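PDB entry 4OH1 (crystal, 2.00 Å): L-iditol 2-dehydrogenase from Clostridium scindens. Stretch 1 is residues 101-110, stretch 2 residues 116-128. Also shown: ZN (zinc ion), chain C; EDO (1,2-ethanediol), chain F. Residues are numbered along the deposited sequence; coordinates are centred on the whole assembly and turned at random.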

ATOM      1  N   ASN A 101       2.303  25.262 -11.688  1.00 33.59           N
ATOM      2  CA  ASN A 101       1.596  24.118 -12.191  1.00 35.49           C
ATOM      3  C   ASN A 101       0.523  24.605 -13.173  1.00 36.16           C
ATOM      4  O   ASN A 101      -0.365  25.307 -12.774  1.00 35.17           O
ATOM      5  CB  ASN A 101       0.969  23.382 -11.010  1.00 34.44           C
ATOM      6  CG  ASN A 101       0.179  22.166 -11.418  1.00 36.79           C
ATOM      7  OD1 ASN A 101       0.160  21.760 -12.576  1.00 37.86           O
ATOM      8  ND2 ASN A 101      -0.474  21.554 -10.449  1.00 38.82           N
ATOM      9  N   TYR A 102       0.608  24.211 -14.442  1.00 33.52           N
ATOM     10  CA  TYR A 102      -0.294  24.657 -15.472  1.00 35.64           C
ATOM     11  C   TYR A 102      -1.721  24.275 -15.132  1.00 36.51           C
ATOM     12  O   TYR A 102      -2.662  24.918 -15.603  1.00 37.42           O
ATOM     13  CB  TYR A 102       0.097  24.050 -16.857  1.00 39.44           C
ATOM     14  CG  TYR A 102      -0.046  22.521 -16.907  1.00 40.71           C
ATOM     15  CD1 TYR A 102       0.991  21.687 -16.500  1.00 43.22           C
ATOM     16  CD2 TYR A 102      -1.220  21.932 -17.279  1.00 43.42           C
ATOM     17  CE1 TYR A 102       0.858  20.297 -16.505  1.00 46.52           C
ATOM     18  CE2 TYR A 102      -1.374  20.545 -17.278  1.00 46.49           C
ATOM     19  CZ  TYR A 102      -0.329  19.737 -16.897  1.00 48.43           C
ATOM     20  OH  TYR A 102      -0.482  18.362 -16.859  1.00 53.43           O
ATOM     21  N   ALA A 103      -1.907  23.206 -14.363  1.00 36.49           N
ATOM     22  CA  ALA A 103      -3.253  22.629 -14.191  1.00 40.18           C
ATOM     23  C   ALA A 103      -3.986  23.336 -13.051  1.00 41.02           C
ATOM     24  O   ALA A 103      -3.434  23.490 -11.986  1.00 39.30           O
ATOM     25  CB  ALA A 103      -3.145  21.122 -13.897  1.00 42.92           C
ATOM     26  N   LYS A 104      -5.223  23.764 -13.300  1.00 43.44           N
ATOM     27  CA  LYS A 104      -6.077  24.393 -12.303  1.00 43.21           C
ATOM     28  C   LYS A 104      -7.217  23.454 -11.905  1.00 45.03           C
ATOM     29  O   LYS A 104      -8.136  23.198 -12.688  1.00 42.76           O
ATOM     30  CB  LYS A 104      -6.659  25.687 -12.856  1.00 45.06           C
ATOM     31  CG  LYS A 104      -7.587  26.456 -11.875  1.00 47.53           C
ATOM     32  CD  LYS A 104      -6.884  26.757 -10.596  1.00 47.83           C
ATOM     33  CE  LYS A 104      -7.620  27.724  -9.736  1.00 49.30           C
ATOM     34  NZ  LYS A 104      -8.896  27.143  -9.314  1.00 54.93           N
ATOM     35  N   TYR A 105      -7.175  22.990 -10.659  1.00 41.07           N
ATOM     36  CA  TYR A 105      -8.215  22.112 -10.147  1.00 44.15           C
ATOM     37  C   TYR A 105      -9.409  22.943  -9.626  1.00 45.52           C
ATOM     38  O   TYR A 105      -9.210  24.008  -9.063  1.00 46.61           O
ATOM     39  CB  TYR A 105      -7.623  21.267  -9.013  1.00 44.29           C
ATOM     40  CG  TYR A 105      -6.286  20.682  -9.389  1.00 42.72           C
ATOM     41  CD1 TYR A 105      -6.143  19.944 -10.569  1.00 43.52           C
ATOM     42  CD2 TYR A 105      -5.163  20.879  -8.596  1.00 42.35           C
ATOM     43  CE1 TYR A 105      -4.912  19.415 -10.955  1.00 46.87           C
ATOM     44  CE2 TYR A 105      -3.907  20.339  -8.966  1.00 41.55           C
ATOM     45  CZ  TYR A 105      -3.802  19.599 -10.149  1.00 43.70           C
ATOM     46  OH  TYR A 105      -2.612  19.039 -10.561  1.00 41.90           O
ATOM     47  N   CYS A 106     -10.634  22.463  -9.795  1.00 44.68           N
ATOM     48  CA  CYS A 106     -11.798  23.268  -9.420  1.00 44.15           C
ATOM     49  C   CYS A 106     -12.104  23.125  -7.931  1.00 46.89           C
ATOM     50  O   CYS A 106     -12.787  23.972  -7.337  1.00 51.02           O
ATOM     51  CB  CYS A 106     -13.016  22.856 -10.250  1.00 45.11           C
ATOM     52  SG  CYS A 106     -13.824  21.374  -9.655  1.00 45.58           S
ATOM     53  N   GLY A 107     -11.669  22.026  -7.320  1.00 46.51           N
ATOM     54  CA  GLY A 107     -11.846  21.854  -5.888  1.00 42.19           C
ATOM     55  C   GLY A 107     -13.272  21.626  -5.491  1.00 45.71           C
ATOM     56  O   GLY A 107     -13.567  21.552  -4.298  1.00 46.13           O
ATOM     57  N   CYS A 108     -14.172  21.463  -6.458  1.00 43.38           N
ATOM     58  CA  CYS A 108     -15.556  21.227  -6.074  1.00 48.51           C
ATOM     59  C   CYS A 108     -16.326  20.271  -6.954  1.00 46.52           C
ATOM     60  O   CYS A 108     -17.539  20.295  -6.939  1.00 53.61           O
ATOM     61  CB  CYS A 108     -16.322  22.562  -5.871  1.00 54.05           C
ATOM     62  SG  CYS A 108     -16.377  23.596  -7.300  1.00 57.39           S
ATOM     63  N   CYS A 109     -15.615  19.406  -7.652  1.00 46.79           N
ATOM     64  CA  CYS A 109     -16.174  18.211  -8.293  1.00 49.24           C
ATOM     65  C   CYS A 109     -15.799  16.928  -7.476  1.00 50.83           C
ATOM     66  O   CYS A 109     -14.981  16.959  -6.496  1.00 49.89           O
ATOM     67  CB  CYS A 109     -15.647  18.086  -9.747  1.00 46.69           C
ATOM     68  SG  CYS A 109     -13.924  17.453  -9.860  1.00 45.97           S
ATOM     69  N   GLU A 110     -16.374  15.791  -7.881  1.00 51.82           N
ATOM     70  CA  GLU A 110     -16.219  14.572  -7.091  1.00 50.74           C
ATOM     71  C   GLU A 110     -14.775  14.073  -7.152  1.00 50.29           C
ATOM     72  O   GLU A 110     -14.187  13.702  -6.112  1.00 50.53           O
ATOM     73  CB  GLU A 110     -17.178  13.482  -7.524  1.00 53.11           C
ATOM     74  CG  GLU A 110     -16.990  12.245  -6.672  1.00 57.22           C
ATOM     75  CD  GLU A 110     -18.044  11.190  -6.903  1.00 58.50           C
ATOM     76  OE1 GLU A 110     -19.145  11.448  -6.441  1.00 57.14           O
ATOM     77  OE2 GLU A 110     -17.777  10.113  -7.525  1.00 66.66           O
ATOM     78  N   LYS A 116      -8.449  13.162  -6.232  1.00 44.18           N
ATOM     79  CA  LYS A 116      -7.920  12.781  -7.523  1.00 43.39           C
ATOM     80  C   LYS A 116      -7.973  13.994  -8.449  1.00 42.02           C
ATOM     81  O   LYS A 116      -8.672  14.021  -9.438  1.00 42.08           O
ATOM     82  CB  LYS A 116      -8.688  11.588  -8.044  1.00 43.82           C
ATOM     83  CG  LYS A 116      -8.738  10.425  -7.038  1.00 48.97           C
ATOM     84  CD  LYS A 116      -8.569   9.066  -7.713  1.00 56.13           C
ATOM     85  CE  LYS A 116      -9.255   7.937  -6.971  1.00 59.13           C
ATOM     86  NZ  LYS A 116     -10.706   8.093  -7.208  1.00 62.33           N
ATOM     87  N   VAL A 117      -7.228  15.021  -8.087  1.00 39.92           N
ATOM     88  CA  VAL A 117      -7.357  16.310  -8.759  1.00 40.73           C
ATOM     89  C   VAL A 117      -6.855  16.233 -10.209  1.00 42.25           C
ATOM     90  O   VAL A 117      -7.293  16.996 -11.035  1.00 42.19           O
ATOM     91  CB  VAL A 117      -6.621  17.459  -7.969  1.00 40.15           C
ATOM     92  CG1 VAL A 117      -7.366  17.852  -6.658  1.00 38.25           C
ATOM     93  CG2 VAL A 117      -5.185  17.099  -7.663  1.00 39.40           C
ATOM     94  N   ASN A 118      -5.928  15.320 -10.507  1.00 39.61           N
ATOM     95  CA  ASN A 118      -5.511  15.050 -11.886  1.00 39.61           C
ATOM     96  C   ASN A 118      -6.592  14.490 -12.795  1.00 46.58           C
ATOM     97  O   ASN A 118      -6.392  14.458 -14.017  1.00 50.14           O
ATOM     98  CB  ASN A 118      -4.321  14.108 -11.901  1.00 43.55           C
ATOM     99  CG  ASN A 118      -4.659  12.718 -11.316  1.00 45.66           C
ATOM    100  OD1 ASN A 118      -5.216  12.608 -10.206  1.00 42.28           O
ATOM    101  ND2 ASN A 118      -4.372  11.659 -12.095  1.00 44.88           N
ATOM    102  N   LEU A 119      -7.721  14.062 -12.198  1.00 43.48           N
ATOM    103  CA  LEU A 119      -8.917  13.639 -12.920  1.00 44.66           C
ATOM    104  C   LEU A 119      -9.997  14.679 -12.754  1.00 44.93           C
ATOM    105  O   LEU A 119     -11.169  14.378 -12.940  1.00 44.53           O
ATOM    106  CB  LEU A 119      -9.453  12.265 -12.398  1.00 45.83           C
ATOM    107  CG  LEU A 119      -8.412  11.150 -12.250  1.00 46.55           C
ATOM    108  CD1 LEU A 119      -9.038   9.932 -11.598  1.00 47.26           C
ATOM    109  CD2 LEU A 119      -7.789  10.814 -13.615  1.00 47.06           C
ATOM    110  N   CYS A 120      -9.634  15.902 -12.395  1.00 43.39           N
ATOM    111  CA  CYS A 120     -10.655  16.970 -12.188  1.00 46.76           C
ATOM    112  C   CYS A 120     -11.644  17.052 -13.365  1.00 46.96           C
ATOM    113  O   CYS A 120     -11.219  17.139 -14.517  1.00 44.85           O
ATOM    114  CB  CYS A 120     -10.003  18.375 -11.948  1.00 41.81           C
ATOM    115  SG  CYS A 120     -11.242  19.727 -11.984  1.00 44.47           S
ATOM    116  N   SER A 121     -12.945  17.055 -13.071  1.00 49.11           N
ATOM    117  CA  SER A 121     -13.982  17.281 -14.129  1.00 54.25           C
ATOM    118  C   SER A 121     -14.084  18.651 -14.756  1.00 52.51           C
ATOM    119  O   SER A 121     -14.658  18.767 -15.812  1.00 53.55           O
ATOM    120  CB  SER A 121     -15.385  17.050 -13.577  1.00 58.45           C
ATOM    121  OG  SER A 121     -15.465  15.778 -13.049  1.00 61.16           O
ATOM    122  N   ASN A 122     -13.684  19.699 -14.046  1.00 54.44           N
ATOM    123  CA  ASN A 122     -13.714  21.058 -14.589  1.00 52.88           C
ATOM    124  C   ASN A 122     -12.303  21.592 -14.715  1.00 51.03           C
ATOM    125  O   ASN A 122     -12.005  22.737 -14.351  1.00 49.70           O
ATOM    126  CB  ASN A 122     -14.502  21.983 -13.691  1.00 58.80           C
ATOM    127  CG  ASN A 122     -15.856  21.451 -13.398  1.00 62.39           C
ATOM    128  OD1 ASN A 122     -16.255  21.313 -12.252  1.00 66.67           O
ATOM    129  ND2 ASN A 122     -16.547  21.066 -14.436  1.00 65.65           N
HETATM  130  N   MSE A 123     -11.447  20.753 -15.252  1.00 48.59           N
HETATM  131  CA  MSE A 123     -10.034  21.033 -15.276  1.00 52.25           C
HETATM  132  C   MSE A 123      -9.779  22.320 -16.058  1.00 52.27           C
HETATM  133  O   MSE A 123     -10.337  22.496 -17.109  1.00 57.51           O
HETATM  134  CB  MSE A 123      -9.324  19.865 -15.941  1.00 51.48           C
HETATM  135  CG  MSE A 123      -7.807  20.047 -15.991  1.00 59.67           C
HETATM  136 SE   MSE A 123      -6.973  19.724 -14.241  0.75 60.48          SE
HETATM  137  CE  MSE A 123      -6.991  17.745 -14.413  1.00 58.42           C
ATOM    138  N   GLY A 124      -8.974  23.220 -15.520  1.00 53.37           N
ATOM    139  CA  GLY A 124      -8.503  24.410 -16.243  1.00 51.34           C
ATOM    140  C   GLY A 124      -7.042  24.167 -16.607  1.00 53.72           C
ATOM    141  O   GLY A 124      -6.351  23.403 -15.906  1.00 52.87           O
ATOM    142  N   TYR A 125      -6.581  24.752 -17.727  1.00 52.47           N
ATOM    143  CA  TYR A 125      -5.178  24.663 -18.151  1.00 51.22           C
ATOM    144  C   TYR A 125      -4.650  26.042 -18.478  1.00 51.26           C
ATOM    145  O   TYR A 125      -5.209  26.707 -19.313  1.00 54.28           O
ATOM    146  CB  TYR A 125      -5.039  23.793 -19.392  1.00 52.51           C
ATOM    147  CG  TYR A 125      -5.639  22.402 -19.286  1.00 54.41           C
ATOM    148  CD1 TYR A 125      -4.892  21.351 -18.812  1.00 53.15           C
ATOM    149  CD2 TYR A 125      -6.953  22.146 -19.681  1.00 56.43           C
ATOM    150  CE1 TYR A 125      -5.410  20.061 -18.702  1.00 56.19           C
ATOM    151  CE2 TYR A 125      -7.496  20.851 -19.570  1.00 60.03           C
ATOM    152  CZ  TYR A 125      -6.698  19.814 -19.089  1.00 62.71           C
ATOM    153  OH  TYR A 125      -7.177  18.536 -18.987  1.00 63.69           O
ATOM    154  N   ARG A 126      -3.590  26.488 -17.818  1.00 50.01           N
ATOM    155  CA  ARG A 126      -3.021  27.800 -18.106  1.00 52.23           C
ATOM    156  C   ARG A 126      -1.695  27.538 -18.815  1.00 51.72           C
ATOM    157  O   ARG A 126      -0.710  27.144 -18.181  1.00 45.30           O
ATOM    158  CB  ARG A 126      -2.791  28.623 -16.838  1.00 59.18           C
ATOM    159  CG  ARG A 126      -3.985  28.707 -15.872  1.00 65.99           C
ATOM    160  CD  ARG A 126      -5.108  29.674 -16.311  1.00 71.98           C
ATOM    161  NE  ARG A 126      -4.653  31.064 -16.535  1.00 86.86           N
ATOM    162  CZ  ARG A 126      -4.665  32.099 -15.659  1.00 88.36           C
ATOM    163  NH1 ARG A 126      -5.094  32.017 -14.396  1.00 79.53           N
ATOM    164  NH2 ARG A 126      -4.218  33.278 -16.067  1.00 90.68           N
HETATM  165  N   MSE A 127      -1.703  27.718 -20.139  1.00 48.18           N
HETATM  166  CA  MSE A 127      -0.587  27.364 -20.977  1.00 47.83           C
HETATM  167  C   MSE A 127      -0.011  28.666 -21.534  1.00 44.96           C
HETATM  168  O   MSE A 127      -0.277  29.002 -22.657  1.00 46.09           O
HETATM  169  CB  MSE A 127      -1.021  26.458 -22.151  1.00 49.46           C
HETATM  170  CG  MSE A 127      -1.894  25.255 -21.843  1.00 52.34           C
HETATM  171 SE   MSE A 127      -1.116  24.096 -20.486  0.75 56.28          SE
HETATM  172  CE  MSE A 127      -1.820  22.285 -20.954  1.00 73.20           C
ATOM    173  N   ASN A 128       0.745  29.378 -20.719  1.00 43.04           N
ATOM    174  CA  ASN A 128       1.456  30.565 -21.145  1.00 44.47           C
ATOM    175  C   ASN A 128       2.864  30.565 -20.733  1.00 43.88           C
ATOM    176  O   ASN A 128       3.436  31.599 -20.519  1.00 45.18           O
ATOM    177  CB  ASN A 128       0.828  31.750 -20.527  1.00 47.61           C
ATOM    178  CG  ASN A 128      -0.549  31.887 -20.960  1.00 48.66           C
ATOM    179  OD1 ASN A 128      -0.826  32.172 -22.118  1.00 53.06           O
ATOM    180  ND2 ASN A 128      -1.447  31.597 -20.071  1.00 51.40           N
TER
HETATM  181 ZN    ZN C 402     -12.550  19.391  -9.943  1.00 47.10          ZN
HETATM  182  C1  EDO F 405     -16.509   7.028 -10.380  1.00 73.09           C
HETATM  183  O1  EDO F 405     -16.812   5.699  -9.943  1.00 72.86           O
HETATM  184  C2  EDO F 405     -17.144   8.016  -9.411  1.00 74.22           C
HETATM  185  O2  EDO F 405     -16.661   7.799  -8.064  1.00 72.03           O
HETATM  186  O   HOH W   1     -10.607  24.425 -12.396  1.00 50.26           O

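The two stretches run antiparallel, and where they lie closest they form a short two-stranded ladder. Lys-104 and Gly-124 make the hydrogen-bonded pair: Lys-104 N donates to Gly-124 O at 2.9 Å, and Gly-124 N returns a bond to Lys-104 O at 3.0 Å, both nearly straight. Ala-103 and Tyr-125 form the adjoining non-hydrogen-bonded pair, after which Arg-126 N donates to Tyr-102 O at 2.9 Å. Glycine suits position 124 because an ideal CB built on Gly-124 would lie only 3.2 Å from Lys-104 CB. Where the strands part, a water donates to both Lys-104 O (2.8 Å) and Asn-122 O (2.9 Å), extending the link.

Beyond the ladder, zinc takes over. It is bound by Cys-106 SG and Cys-109 SG at 2.4 Å each and Cys-120 SG at 2.5 Å, with a fourth ligand elsewhere in the structure. The CA-to-CB bonds of all three cysteines point toward the opposing stretch, so one ion ties the two stretches together. Backbone amides support the sulfurs: Cys-106 N donates to Cys-120 SG at 3.6 Å and Ser-121 N to Cys-109 SG at 3.4 Å, while within the first stretch Cys-108 N donates to Cys-106 SG at 3.2 Å. Such bonds help to offset the negative charge of thiolate ligands. Gly-107, with its positive phi, fits the turn between the first two ligands.

Apolar side chains, with the tyrosine rings prominent among them, add further contact; the two stretches bury 673 Å² between them, both sides summed. Val-117 sets its CB over one face of the Tyr-105 ring, a CH-pi contact in which Val-117 CB lies 3.5 Å from Tyr-105 CG; a small, branched apolar side chain suits such close packing. The selenium of selenomethionine Met-123 reaches both Tyr-105 CD1 (3.8 Å) and Ala-103 CB (4.1 Å), for which its long, flexible side chain is well suited. Tyr-102 meets Tyr-125 edge to edge, CE2 to CD1 at 3.9 Å.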